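Local structure of TBC1 domain family member 22A (Homo sapiens, 2QFZ) at residues Gln214-Val217 with Lys218-Glu221; Arg241-Gln244 with Phe245-Trp249; Met250-Leu253 with Leu254-Val258; Lys300-Gln303 with Glu304-Phe308. The protein probably acts as a GTPase-activating protein for Rab-family GTPases through the TBC domain contained in this chain, and also forms homodimers and binds 14-3-3 proteins. All coordinates share one frame; numbering follows the deposited sequence.

Contact 1: Gln214-Val217 with Lys218-Glu221; sequences QMKV and KMLE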
# COMPACT_ATOMS: atom_id res chain seq x y z
N GLN A 214 5.87 -15.08 6.38
CA GLN A 214 5.77 -16.55 6.28
C GLN A 214 4.42 -17.09 6.65
O GLN A 214 3.89 -17.98 5.97
CB GLN A 214 6.83 -17.23 7.16
CG GLN A 214 8.12 -17.49 6.41
CD GLN A 214 8.88 -16.21 6.08
OE1 GLN A 214 8.99 -15.32 6.90
NE2 GLN A 214 9.40 -16.14 4.86
N MET A 215 3.86 -16.55 7.72
CA MET A 215 2.53 -16.90 8.14
C MET A 215 1.49 -16.57 7.08
O MET A 215 0.66 -17.41 6.77
CB MET A 215 2.18 -16.17 9.45
CG MET A 215 0.87 -16.67 10.09
SD MET A 215 0.97 -18.43 10.53
CE MET A 215 2.16 -18.37 11.86
N LYS A 216 1.54 -15.36 6.53
CA LYS A 216 0.60 -14.97 5.44
C LYS A 216 0.75 -15.79 4.15
O LYS A 216 -0.25 -16.08 3.48
CB LYS A 216 0.73 -13.50 5.13
CG LYS A 216 0.19 -12.63 6.28
CD LYS A 216 0.56 -11.15 6.17
CE LYS A 216 0.45 -10.48 7.59
NZ LYS A 216 0.02 -9.07 7.46
N VAL A 217 1.98 -16.12 3.78
CA VAL A 217 2.19 -16.98 2.61
C VAL A 217 1.60 -18.39 2.84
O VAL A 217 1.07 -19.02 1.91
CB VAL A 217 3.64 -17.03 2.24
CG1 VAL A 217 3.93 -18.13 1.19
CG2 VAL A 217 4.09 -15.65 1.75
N LYS A 218 1.69 -18.88 4.06
CA LYS A 218 1.18 -20.22 4.43
C LYS A 218 -0.35 -20.20 4.46
O LYS A 218 -0.98 -21.12 3.96
CB LYS A 218 1.78 -20.67 5.78
CG LYS A 218 1.27 -21.97 6.31
CD LYS A 218 1.43 -23.14 5.35
CE LYS A 218 0.97 -24.44 6.01
NZ LYS A 218 1.11 -25.64 5.12
N MET A 219 -0.96 -19.15 5.04
CA MET A 219 -2.41 -19.00 4.98
C MET A 219 -2.90 -18.82 3.55
O MET A 219 -3.97 -19.29 3.23
CB MET A 219 -2.88 -17.83 5.81
CG MET A 219 -2.62 -17.99 7.31
SD MET A 219 -3.39 -16.62 8.18
CE MET A 219 -2.07 -15.40 8.09
N LEU A 220 -2.13 -18.15 2.70
CA LEU A 220 -2.45 -18.07 1.27
C LEU A 220 -2.49 -19.45 0.65
O LEU A 220 -3.34 -19.76 -0.20
CB LEU A 220 -1.47 -17.16 0.49
CG LEU A 220 -1.60 -17.15 -1.05
CD1 LEU A 220 -2.90 -16.50 -1.48
CD2 LEU A 220 -0.43 -16.46 -1.71
N GLU A 221 -1.53 -20.28 1.06
CA GLU A 221 -1.42 -21.62 0.55
C GLU A 221 -2.65 -22.42 0.99
O GLU A 221 -3.27 -23.09 0.16
CB GLU A 221 -0.08 -22.28 0.99
CG GLU A 221 -0.04 -23.77 0.67
CD GLU A 221 1.35 -24.42 0.69
OE1 GLU A 221 2.31 -23.79 1.18
OE2 GLU A 221 1.46 -25.60 0.19
O HOH W 1 3.24 -21.36 1.73
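Met215 and Met219 are joined by a backbone bond of the alpha-helical i to i+4 pattern, Met219 N to Met215 O at 2.9 Å with an N-H...O angle of 168°, the straightest of four such bonds donated by Lys218-Glu221 to the carbonyls of Gln214-Val217. The side chains of the same two residues cross obliquely: the terminal CE of Met219 comes to 3.8 Å from CG of Met215. The bend at the end of the Met219 chain (chi3 -86°) folds the methyl back over the preceding turn, where CE also meets CG of Lys216 at 4.0 Å. Both contacts lie within helix 211-227, part of the all-helical TBC domain. One side of the helix is exposed, with both methionines on it, whereas Val217 and Leu220 are buried. Val217 packs on Tyr242 of helix 242-251, and Leu220 reaches Ala246 of that helix as well as Cys285 and Ala286 of helix 276-291. On the Glu221 side a water bridges side chain and backbone. It donates to OE1 of Glu221 at 2.7 Å and, weakly, to O of Val217 at 3.2 Å, the carbonyl that also accepts from Glu221 N at 3.0 Å.

Contact 2: Arg241-Gln244 with Phe245-Trp249; sequences RYLQ and FAFRW
Tyr242 O lies over the centre of the Phe245 ring, 3.7 Å above its plane, on the tightly packed side of the contact. The carbonyl is gripped twice: Ala246 N approaches nearly along the C=O axis at 2.8 Å, while Phe245 N, at 3.2 Å, comes from 50° above the carbonyl plane. Phe245 holds its ring between its own backbone N and carbonyl carbon (chi1 65°), a rotation that folds it back over this turn. There CZ meets CD2 of Tyr242 at 3.8 Å, the two rings oblique, their planes 39° apart. The turn belongs to helix 242-251 of the TBC domain, wedged among helices 211-227, 276-291 and 302-309; Leu289 touches both side chains, and Tyr242 OH is hydrogen-bonded to His232. Next to it the extended side chain of Gln244 reaches back, its OE1 accepting from Arg241 N at 3.0 Å on an in-plane lone pair. The other side, nearer solvent, is looser: Leu243 and Phe247 are only partly buried. Leu243 CD1 stands at the edge of the Phe247 ring, 4.1 Å from CD1, and the backbone bond from Phe247 N to Leu243 O is weak at 3.4 Å. A water on this side accepts from Arg248 N and donates weakly to Gln244 O.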
# COMPACT_ATOMS: atom_id res chain seq x y z
N ARG A 241 6.94 -23.30 -5.10
CA ARG A 241 6.50 -23.07 -3.72
C ARG A 241 5.86 -21.68 -3.63
O ARG A 241 6.35 -20.75 -4.24
CB ARG A 241 7.69 -23.10 -2.75
CG ARG A 241 8.33 -24.47 -2.59
CD ARG A 241 9.40 -24.44 -1.56
NE ARG A 241 10.63 -23.80 -2.06
CZ ARG A 241 11.17 -22.70 -1.58
NH1 ARG A 241 10.60 -22.03 -0.56
NH2 ARG A 241 12.28 -22.25 -2.11
N TYR A 242 4.82 -21.51 -2.82
CA TYR A 242 4.20 -20.18 -2.76
C TYR A 242 5.19 -19.08 -2.36
O TYR A 242 5.11 -17.98 -2.87
CB TYR A 242 2.96 -20.15 -1.87
CG TYR A 242 1.76 -20.88 -2.43
CD1 TYR A 242 1.72 -22.29 -2.45
CD2 TYR A 242 0.64 -20.18 -2.85
CE1 TYR A 242 0.61 -22.95 -2.92
CE2 TYR A 242 -0.48 -20.84 -3.33
CZ TYR A 242 -0.49 -22.22 -3.36
OH TYR A 242 -1.61 -22.88 -3.84
N LEU A 243 6.16 -19.40 -1.52
CA LEU A 243 7.09 -18.41 -0.99
C LEU A 243 7.96 -17.81 -2.05
O LEU A 243 8.38 -16.64 -1.93
CB LEU A 243 7.98 -19.04 0.08
CG LEU A 243 8.76 -18.15 1.05
CD1 LEU A 243 7.84 -17.29 1.90
CD2 LEU A 243 9.60 -19.07 1.94
N GLN A 244 8.20 -18.55 -3.14
CA GLN A 244 9.06 -18.06 -4.22
C GLN A 244 8.49 -16.88 -5.00
O GLN A 244 9.24 -16.12 -5.59
CB GLN A 244 9.43 -19.19 -5.19
CG GLN A 244 10.19 -20.33 -4.51
CD GLN A 244 10.51 -21.48 -5.46
OE1 GLN A 244 9.65 -22.30 -5.75
NE2 GLN A 244 11.75 -21.54 -5.93
N PHE A 245 7.17 -16.74 -5.02
CA PHE A 245 6.52 -15.62 -5.73
C PHE A 245 5.72 -14.74 -4.79
O PHE A 245 5.70 -13.54 -4.95
CB PHE A 245 5.67 -16.10 -6.95
CG PHE A 245 4.48 -16.95 -6.59
CD1 PHE A 245 3.27 -16.39 -6.25
CD2 PHE A 245 4.58 -18.31 -6.57
CE1 PHE A 245 2.19 -17.19 -5.89
CE2 PHE A 245 3.52 -19.11 -6.21
CZ PHE A 245 2.32 -18.55 -5.88
N ALA A 246 5.08 -15.33 -3.79
CA ALA A 246 4.20 -14.59 -2.87
C ALA A 246 4.90 -13.85 -1.70
O ALA A 246 4.27 -13.08 -1.04
CB ALA A 246 3.14 -15.53 -2.35
N PHE A 247 6.18 -14.10 -1.43
CA PHE A 247 6.94 -13.30 -0.47
C PHE A 247 6.88 -11.82 -0.85
O PHE A 247 6.57 -10.98 -0.01
CB PHE A 247 8.43 -13.68 -0.39
CG PHE A 247 9.18 -12.94 0.71
CD1 PHE A 247 9.25 -13.47 1.99
CD2 PHE A 247 9.77 -11.70 0.47
CE1 PHE A 247 9.94 -12.78 3.03
CE2 PHE A 247 10.42 -11.00 1.49
CZ PHE A 247 10.51 -11.55 2.77
N ARG A 248 7.14 -11.52 -2.11
CA ARG A 248 7.04 -10.14 -2.62
C ARG A 248 5.61 -9.57 -2.60
O ARG A 248 5.41 -8.40 -2.39
CB ARG A 248 7.62 -10.07 -4.01
CG ARG A 248 8.23 -8.70 -4.32
CD ARG A 248 9.07 -8.76 -5.58
NE ARG A 248 8.25 -8.98 -6.75
CZ ARG A 248 8.73 -9.25 -7.97
NH1 ARG A 248 10.04 -9.37 -8.18
NH2 ARG A 248 7.91 -9.42 -8.97
N TRP A 249 4.62 -10.42 -2.82
CA TRP A 249 3.23 -9.99 -2.83
C TRP A 249 2.87 -9.48 -1.41
O TRP A 249 2.07 -8.58 -1.28
CB TRP A 249 2.28 -11.16 -3.22
CG TRP A 249 2.38 -11.71 -4.68
CD1 TRP A 249 3.35 -11.45 -5.58
CD2 TRP A 249 1.47 -12.63 -5.34
NE1 TRP A 249 3.12 -12.13 -6.75
CE2 TRP A 249 1.97 -12.86 -6.62
CE3 TRP A 249 0.25 -13.23 -4.96
CZ2 TRP A 249 1.33 -13.70 -7.52
CZ3 TRP A 249 -0.40 -14.05 -5.87
CH2 TRP A 249 0.14 -14.28 -7.14
O HOH W 2 8.72 -13.61 -3.73

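Contact 3: Met250-Leu253 with Leu254-Val258; sequences MNNL and LMREV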
# COMPACT_ATOMS: atom_id res chain seq x y z
N MET A 250 3.39 -10.12 -0.36
CA MET A 250 3.07 -9.73 1.05
C MET A 250 3.95 -8.59 1.54
O MET A 250 3.45 -7.64 2.10
CB MET A 250 3.27 -10.90 2.02
CG MET A 250 2.39 -12.10 1.74
SD MET A 250 0.68 -11.68 1.48
CE MET A 250 -0.00 -13.29 1.06
N ASN A 251 5.25 -8.71 1.30
CA ASN A 251 6.29 -7.76 1.70
C ASN A 251 6.10 -6.35 1.12
O ASN A 251 6.32 -5.34 1.81
CB ASN A 251 7.65 -8.33 1.26
CG ASN A 251 8.82 -7.60 1.89
OD1 ASN A 251 9.02 -7.66 3.13
ND2 ASN A 251 9.60 -6.91 1.05
N ASN A 252 5.69 -6.31 -0.15
CA ASN A 252 5.50 -5.07 -0.90
C ASN A 252 4.02 -4.71 -1.13
O ASN A 252 3.73 -3.77 -1.89
CB ASN A 252 6.20 -5.17 -2.27
CG ASN A 252 7.74 -5.29 -2.15
OD1 ASN A 252 8.29 -6.30 -1.69
ND2 ASN A 252 8.45 -4.24 -2.59
N LEU A 253 3.10 -5.50 -0.55
CA LEU A 253 1.64 -5.31 -0.68
C LEU A 253 1.17 -5.22 -2.16
O LEU A 253 0.36 -4.37 -2.51
CB LEU A 253 1.12 -4.12 0.13
CG LEU A 253 1.18 -4.33 1.66
CD1 LEU A 253 0.64 -3.08 2.31
CD2 LEU A 253 0.39 -5.56 2.18
N LEU A 254 1.65 -6.18 -2.96
CA LEU A 254 1.37 -6.32 -4.39
C LEU A 254 1.85 -5.17 -5.24
O LEU A 254 1.62 -5.20 -6.47
CB LEU A 254 -0.11 -6.63 -4.66
CG LEU A 254 -0.52 -8.09 -4.40
CD1 LEU A 254 -1.99 -8.14 -4.30
CD2 LEU A 254 0.04 -9.08 -5.52
N MET A 255 2.59 -4.21 -4.64
CA MET A 255 3.04 -3.05 -5.39
C MET A 255 4.04 -3.37 -6.47
O MET A 255 4.20 -2.58 -7.39
CB MET A 255 3.61 -1.97 -4.50
CG MET A 255 2.59 -1.34 -3.64
SD MET A 255 3.26 0.02 -2.73
CE MET A 255 3.94 1.05 -4.03
N ARG A 256 4.75 -4.49 -6.38
CA ARG A 256 5.67 -4.85 -7.49
C ARG A 256 4.96 -5.65 -8.55
O ARG A 256 5.59 -6.05 -9.50
CB ARG A 256 6.91 -5.64 -7.00
CG ARG A 256 7.81 -4.90 -5.99
CD ARG A 256 8.62 -3.73 -6.60
NE ARG A 256 7.89 -2.45 -6.50
CZ ARG A 256 7.58 -1.63 -7.51
NH1 ARG A 256 7.92 -1.91 -8.79
NH2 ARG A 256 6.92 -0.52 -7.23
N GLU A 257 3.67 -5.94 -8.39
CA GLU A 257 2.96 -6.79 -9.34
C GLU A 257 1.98 -6.00 -10.20
O GLU A 257 1.59 -6.48 -11.25
CB GLU A 257 2.21 -7.94 -8.65
CG GLU A 257 2.86 -8.48 -7.40
CD GLU A 257 4.30 -8.90 -7.61
OE1 GLU A 257 4.65 -9.39 -8.72
OE2 GLU A 257 5.10 -8.75 -6.65
N VAL A 258 1.61 -4.80 -9.77
CA VAL A 258 0.65 -3.97 -10.50
C VAL A 258 1.12 -2.53 -10.56
O VAL A 258 1.96 -2.08 -9.73
CB VAL A 258 -0.74 -4.01 -9.87
CG1 VAL A 258 -1.31 -5.42 -9.85
CG2 VAL A 258 -0.71 -3.36 -8.45
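Asn252 lays its side-chain amide against the aliphatic part of Arg256, with ND2 3.5 Å from CG and 4.0 Å from CD. The two side chains cross, and their amide and guanidinium planes are 74° apart, so the groups are not stacked; ND2 lies at the edge of the guanidinium, near its plane. The aliphatic CG and CD of the arginine make the contact, and the chain, bent at chi2 (-71°), carries the guanidinium on beyond the amide. Both polar ends share an acceptor outside the segments, Asp152 OD2, which takes a hydrogen bond from Asn252 ND2 and a salt bridge from Arg256 NE. The backbone from Asn252 to Met255 forms a type I' beta turn, directly after helix 242-251 ends, in the segment that leads to helix 260-270 of the TBC domain. Leu253 and Leu254 occupy its central positions, both with positive phi. The turn is closed by Met255 N donating to Asn252 O at 3.0 Å, although the donor stands well above the carbonyl plane. CG of Met255 also sits 3.2 Å from that oxygen, and its side chain packs on Leu153, Pro156 and Trp267. Asn251 steadies the other end of the Asn252 amide: its ND2 donates to Asn252 OD1 at 3.1 Å from above the carbonyl plane, and the same ND2 of Asn251 also donates to Gln148 O.

Contact 4: Lys300-Gln303 with Glu304-Phe308; sequences KDFQ and ELLLF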
# COMPACT_ATOMS: atom_id res chain seq x y z
N LYS A 300 3.89 -25.52 -18.20
CA LYS A 300 4.46 -26.77 -17.68
C LYS A 300 5.97 -26.77 -17.50
O LYS A 300 6.52 -27.75 -17.02
CB LYS A 300 4.06 -27.93 -18.61
CG LYS A 300 2.59 -28.13 -18.62
CD LYS A 300 2.12 -29.01 -19.75
CE LYS A 300 0.65 -29.39 -19.52
NZ LYS A 300 -0.10 -28.27 -18.86
N ASP A 301 6.66 -25.69 -17.88
CA ASP A 301 8.08 -25.53 -17.53
C ASP A 301 8.17 -24.83 -16.15
O ASP A 301 7.54 -23.80 -15.98
CB ASP A 301 8.76 -24.70 -18.61
CG ASP A 301 10.23 -24.51 -18.36
OD1 ASP A 301 10.98 -25.51 -18.40
OD2 ASP A 301 10.63 -23.35 -18.13
N PHE A 302 8.94 -25.38 -15.19
CA PHE A 302 9.13 -24.74 -13.86
C PHE A 302 9.67 -23.31 -13.95
O PHE A 302 9.18 -22.42 -13.25
CB PHE A 302 10.06 -25.55 -12.92
CG PHE A 302 10.57 -24.73 -11.72
CD1 PHE A 302 9.77 -24.51 -10.60
CD2 PHE A 302 11.84 -24.13 -11.76
CE1 PHE A 302 10.23 -23.72 -9.52
CE2 PHE A 302 12.31 -23.35 -10.68
CZ PHE A 302 11.51 -23.15 -9.56
N GLN A 303 10.70 -23.10 -14.77
CA GLN A 303 11.40 -21.79 -14.87
C GLN A 303 10.47 -20.68 -15.39
O GLN A 303 10.45 -19.57 -14.87
CB GLN A 303 12.63 -21.92 -15.78
CG GLN A 303 13.56 -20.69 -15.84
CD GLN A 303 14.52 -20.72 -17.07
OE1 GLN A 303 14.54 -21.68 -17.85
NE2 GLN A 303 15.32 -19.66 -17.21
N GLU A 304 9.74 -20.98 -16.45
CA GLU A 304 8.80 -20.03 -17.03
C GLU A 304 7.56 -19.84 -16.17
O GLU A 304 6.99 -18.77 -16.20
CB GLU A 304 8.38 -20.47 -18.45
CG GLU A 304 9.49 -20.37 -19.47
CD GLU A 304 9.00 -20.55 -20.92
OE1 GLU A 304 9.77 -20.28 -21.85
OE2 GLU A 304 7.84 -20.94 -21.14
N LEU A 305 7.14 -20.89 -15.45
CA LEU A 305 6.02 -20.80 -14.51
C LEU A 305 6.30 -19.80 -13.37
O LEU A 305 5.52 -18.89 -13.11
CB LEU A 305 5.68 -22.16 -13.90
CG LEU A 305 4.49 -22.17 -12.93
CD1 LEU A 305 3.26 -21.49 -13.52
CD2 LEU A 305 4.15 -23.63 -12.43
N LEU A 306 7.42 -20.00 -12.69
CA LEU A 306 7.89 -19.04 -11.70
C LEU A 306 8.10 -17.61 -12.30
O LEU A 306 7.64 -16.66 -11.72
CB LEU A 306 9.16 -19.58 -10.99
CG LEU A 306 9.74 -18.73 -9.86
CD1 LEU A 306 8.61 -18.28 -8.88
CD2 LEU A 306 10.81 -19.43 -9.14
N LEU A 307 8.72 -17.48 -13.47
CA LEU A 307 8.89 -16.17 -14.14
C LEU A 307 7.60 -15.43 -14.38
O LEU A 307 7.56 -14.24 -14.16
CB LEU A 307 9.62 -16.26 -15.48
CG LEU A 307 11.13 -16.51 -15.32
CD1 LEU A 307 11.64 -17.26 -16.56
CD2 LEU A 307 11.94 -15.21 -15.07
N PHE A 308 6.58 -16.16 -14.83
CA PHE A 308 5.23 -15.64 -15.08
C PHE A 308 4.57 -15.13 -13.77
O PHE A 308 4.04 -14.04 -13.73
CB PHE A 308 4.36 -16.77 -15.71
CG PHE A 308 2.95 -16.36 -16.00
CD1 PHE A 308 2.66 -15.47 -17.04
CD2 PHE A 308 1.89 -16.87 -15.24
CE1 PHE A 308 1.36 -15.08 -17.30
CE2 PHE A 308 0.58 -16.47 -15.51
CZ PHE A 308 0.32 -15.58 -16.57
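Asp301 is the N-cap of helix 302-309, and its side chain reaches Glu304 in the first turn. OD2 of Asp301 accepts from Glu304 N at 3.0 Å, on the anti side of the carboxylate and 28° out of its plane. With CG anti to the backbone N (chi1 -178°), the carboxylate turns toward the first turn of the helix, where OD2 also lies 3.5 Å from CG of Glu304. The two side chains cross at about a right angle, with carboxylate planes nearly perpendicular and OD2 of Asp301 4.8 Å from OE2 of Glu304, so the like charges may repel mildly. The main chain of Asp301 is used as well, since its O accepts from Leu305 N. Phe302, next along the chain, lies beside Leu306 and points the same way; its ring meets the leucine obliquely. The same two residues are linked by a nearly straight backbone bond, Leu306 N to Phe302 O, with an N-H...O angle of 176°. Both side chains rest on Gln244 of helix 242-251, whereas Gln303 faces the exposed side. Gln303 runs alongside Leu307, with Gln303 CG 4.0 Å from Leu307 CD1. That same Leu307 CD1 sits 3.1 Å from Gln303 O.

The contacts follow one another along the chain in numerical order, and helix 242-251 connects them. Contact 2 occupies most of that helix and contact 3 its end and the turn beyond, their centres about 10 Å apart; Trp249 O to Leu254 N, a probable hydrogen bond, and the Arg248-Glu257 salt bridge join them. Contact 1, on helix 211-227, packs against contact 2 with centres about 9 Å apart, and also reaches Met250 of contact 3. Contact 4, on helix 302-309, meets contact 2 through Gln244 and Phe245 but stays about 11 Å from contact 1 at the nearest atoms. Helix 242-251 is thus a shared packing element between two helices that do not touch through these contacts.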